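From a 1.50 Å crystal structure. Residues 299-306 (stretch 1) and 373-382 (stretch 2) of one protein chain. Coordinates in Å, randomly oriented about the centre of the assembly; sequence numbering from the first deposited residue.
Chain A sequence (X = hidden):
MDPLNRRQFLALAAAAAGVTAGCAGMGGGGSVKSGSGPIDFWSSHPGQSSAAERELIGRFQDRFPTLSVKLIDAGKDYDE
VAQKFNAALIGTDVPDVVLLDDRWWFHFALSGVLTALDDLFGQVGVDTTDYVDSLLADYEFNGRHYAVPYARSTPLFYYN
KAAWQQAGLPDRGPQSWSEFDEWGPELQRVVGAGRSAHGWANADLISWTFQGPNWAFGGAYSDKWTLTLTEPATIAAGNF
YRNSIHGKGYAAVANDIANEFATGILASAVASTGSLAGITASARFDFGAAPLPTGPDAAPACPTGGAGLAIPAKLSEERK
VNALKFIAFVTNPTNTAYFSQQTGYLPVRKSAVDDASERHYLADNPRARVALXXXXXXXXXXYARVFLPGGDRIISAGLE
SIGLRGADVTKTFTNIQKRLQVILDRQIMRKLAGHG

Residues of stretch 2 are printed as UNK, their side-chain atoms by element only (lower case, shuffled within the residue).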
# COMPACT_ATOMS: atom_id res chain seq x y z
N ALA A 299 16.78 -0.89 9.72
CA ALA A 299 15.61 -0.03 9.94
C ALA A 299 14.63 -0.18 8.78
O ALA A 299 15.04 -0.18 7.62
CB ALA A 299 16.04 1.41 10.07
N PRO A 300 13.33 -0.31 9.09
CA PRO A 300 12.33 -0.50 8.03
C PRO A 300 12.33 0.64 7.03
O PRO A 300 12.29 1.82 7.41
CB PRO A 300 11.00 -0.52 8.79
CG PRO A 300 11.35 -0.93 10.16
CD PRO A 300 12.74 -0.43 10.43
N ALA A 301 12.36 0.29 5.75
CA ALA A 301 12.36 1.30 4.69
C ALA A 301 11.47 0.84 3.56
O ALA A 301 11.81 0.96 2.38
CB ALA A 301 13.78 1.58 4.21
N CYS A 302 10.31 0.31 3.94
CA CYS A 302 9.34 -0.19 2.98
C CYS A 302 7.95 0.14 3.50
O CYS A 302 7.59 -0.27 4.60
CB CYS A 302 9.48 -1.70 2.84
SG CYS A 302 8.35 -2.42 1.61
N PRO A 303 7.15 0.87 2.71
CA PRO A 303 5.79 1.21 3.15
C PRO A 303 4.83 0.07 2.87
O PRO A 303 5.16 -0.89 2.16
CB PRO A 303 5.43 2.40 2.26
CG PRO A 303 6.14 2.08 0.98
CD PRO A 303 7.46 1.47 1.40
N THR A 304 3.64 0.18 3.42
CA THR A 304 2.54 -0.68 3.03
C THR A 304 1.58 0.12 2.16
O THR A 304 1.73 1.34 2.02
CB THR A 304 1.81 -1.20 4.25
OG1 THR A 304 1.28 -0.08 4.95
CG2 THR A 304 2.78 -1.96 5.16
N GLY A 305 0.59 -0.55 1.59
CA GLY A 305 -0.38 0.10 0.73
C GLY A 305 -1.66 -0.70 0.66
O GLY A 305 -1.77 -1.78 1.24
N GLY A 306 -2.65 -0.17 -0.05
CA GLY A 306 -3.92 -0.86 -0.22
C GLY A 306 -5.04 -0.30 0.63
O GLY A 306 -5.05 0.89 0.95
N UNK A 373 7.68 -12.34 3.90
CA UNK A 373 8.75 -12.16 4.87
C UNK A 373 9.13 -10.71 5.09
O UNK A 373 9.73 -10.37 6.11
c UNK A 373 9.72 -14.50 4.63
o UNK A 373 10.51 -15.29 4.07
c UNK A 373 9.96 -13.00 4.48
o UNK A 373 8.75 -14.89 5.31
N UNK A 374 8.77 -9.84 4.14
CA UNK A 374 9.07 -8.42 4.30
C UNK A 374 8.10 -7.72 5.25
O UNK A 374 8.41 -6.64 5.77
o UNK A 374 10.67 -4.76 1.53
c UNK A 374 9.63 -6.30 3.02
c UNK A 374 9.09 -7.72 2.94
c UNK A 374 9.79 -5.60 1.68
n UNK A 374 8.93 -5.93 0.71
N UNK A 375 6.92 -8.30 5.49
CA UNK A 375 5.90 -7.63 6.31
C UNK A 375 6.33 -7.10 7.70
O UNK A 375 5.93 -6.00 8.09
c UNK A 375 3.23 -7.04 4.93
c UNK A 375 2.57 -9.42 5.28
c UNK A 375 3.74 -8.45 5.18
c UNK A 375 4.63 -8.49 6.42
N UNK A 376 7.15 -7.87 8.45
CA UNK A 376 7.58 -7.36 9.76
C UNK A 376 8.57 -6.20 9.65
O UNK A 376 8.92 -5.60 10.67
c UNK A 376 7.57 -9.27 8.26
c UNK A 376 7.80 -9.74 9.65
c UNK A 376 8.29 -8.56 10.40
N UNK A 377 8.99 -5.89 8.43
CA UNK A 377 10.02 -4.89 8.19
C UNK A 377 9.47 -3.72 7.40
O UNK A 377 10.17 -3.07 6.63
n UNK A 377 12.25 -8.75 8.89
n UNK A 377 12.38 -6.67 9.39
c UNK A 377 11.71 -6.75 8.18
c UNK A 377 11.20 -5.54 7.47
c UNK A 377 11.62 -8.07 7.88
c UNK A 377 12.70 -7.89 9.79
N UNK A 378 8.20 -3.46 7.61
CA UNK A 378 7.53 -2.34 6.96
C UNK A 378 7.24 -1.23 7.97
O UNK A 378 7.31 -1.43 9.18
c UNK A 378 6.22 -2.78 6.26
o UNK A 378 5.39 -3.49 7.18
c UNK A 378 6.53 -3.69 5.08
N UNK A 379 6.90 -0.05 7.44
CA UNK A 379 6.74 1.16 8.23
C UNK A 379 5.47 1.85 7.74
O UNK A 379 5.18 1.84 6.53
n UNK A 379 9.20 5.65 8.61
c UNK A 379 10.24 6.48 8.70
n UNK A 379 11.48 6.01 8.66
c UNK A 379 9.29 4.20 8.43
n UNK A 379 10.03 7.78 8.84
c UNK A 379 7.91 3.52 8.51
c UNK A 379 7.98 2.06 8.00
N UNK A 380 4.71 2.44 8.66
CA UNK A 380 3.53 3.22 8.27
C UNK A 380 3.94 4.45 7.46
O UNK A 380 5.05 4.98 7.60
c UNK A 380 2.68 3.63 9.48
o UNK A 380 3.49 4.37 10.39
c UNK A 380 2.11 2.40 10.20
N UNK A 381 3.04 4.89 6.58
CA UNK A 381 3.38 5.93 5.62
C UNK A 381 3.45 7.33 6.22
O UNK A 381 2.85 7.62 7.25
c UNK A 381 1.55 4.80 2.41
n UNK A 381 0.42 4.10 2.34
c UNK A 381 2.37 5.92 4.48
c UNK A 381 2.37 4.65 3.66
o UNK A 381 1.92 5.57 1.51
N UNK A 382 4.19 8.20 5.54
CA UNK A 382 4.30 9.60 5.98
C UNK A 382 2.94 10.29 5.90
O UNK A 382 2.19 10.10 4.94
o UNK A 382 7.06 9.24 6.34
o UNK A 382 7.55 10.20 4.42
c UNK A 382 6.73 9.89 5.31
c UNK A 382 5.31 10.35 5.12
O HOH W 1 12.90 3.63 8.99
O HOH W 2 12.38 -2.51 5.35
O HOH W 3 -0.36 2.21 4.38
O HOH W 4 3.05 1.85 5.41

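Position 373 carries two carbons, the second bearing two oxygens, a short carboxylate on the exposed side of a helix and out of reach of stretch 1; it is D373. Position 374 has three carbons in a row, the third carrying one oxygen and one nitrogen, a long amide. Its CA-to-CB bond points toward stretch 1, and the extended chain (chi1 and chi2 both t) brings the side-chain oxygen of 374 to 3.3 Å from SG of C302; this is Q374.

At 375 four carbons fork at the second, and no atom comes within contact distance; this is L375. The three carbons at 376 close a ring onto the backbone nitrogen, which identifies P376, an exposed residue directed away from stretch 1. Position 377 shows one carbon followed by a five-membered ring of three carbons and two nitrogens. The ring leads away, and the backbone makes the contact instead: O of 377 lies 3.4 Å from CB of P300. This is H377.

The side chain at 378 is one carbon carrying an oxygen and a carbon, the oxygen 3.6 Å from CG2 of T304. This is T378, whose OG1 donates a hydrogen bond to O of L375 (2.7 Å), while its CG2 lies 4.1 Å from SG of C302. At 379, three carbons lead to a nitrogen and then to a carbon with two more nitrogens, a guanidinium. The chain is extended throughout, with CB of 379 4.0 Å from CB of P300 and O of P300 at the guanidinium edge, near its plane; the residue is R379.

Position 380 repeats the pattern of one carbon bearing an oxygen and a carbon, but points away: T380. Position 381 is again three carbons ending in one oxygen and one nitrogen; its second side-chain carbon packs 4.0 Å from CB of P303, and it is Q381. Position 382, two carbons with two terminal oxygens, is D382, sitting just before a helix without touching stretch 1.

A direct backbone hydrogen bond joins the stretches, from N of R379 to O of C302 (2.9 Å); the same carbonyl receives a CA-H...O contact from CA of T378 (3.1 Å). Waters supply further links. Water 1 donates to O of P300 and accepts from NH1 of R379, water 2 joins N of A301 to O of H377, water 3 joins OG1 of T304 to NE2 of Q381, and water 4 joins N of T304 to O of R379. The contact thus combines close packing around P300 and C302 with solvent bridges between backbones and side chains.

Stretch 2, residues 373-382: DQLPHTRTQD
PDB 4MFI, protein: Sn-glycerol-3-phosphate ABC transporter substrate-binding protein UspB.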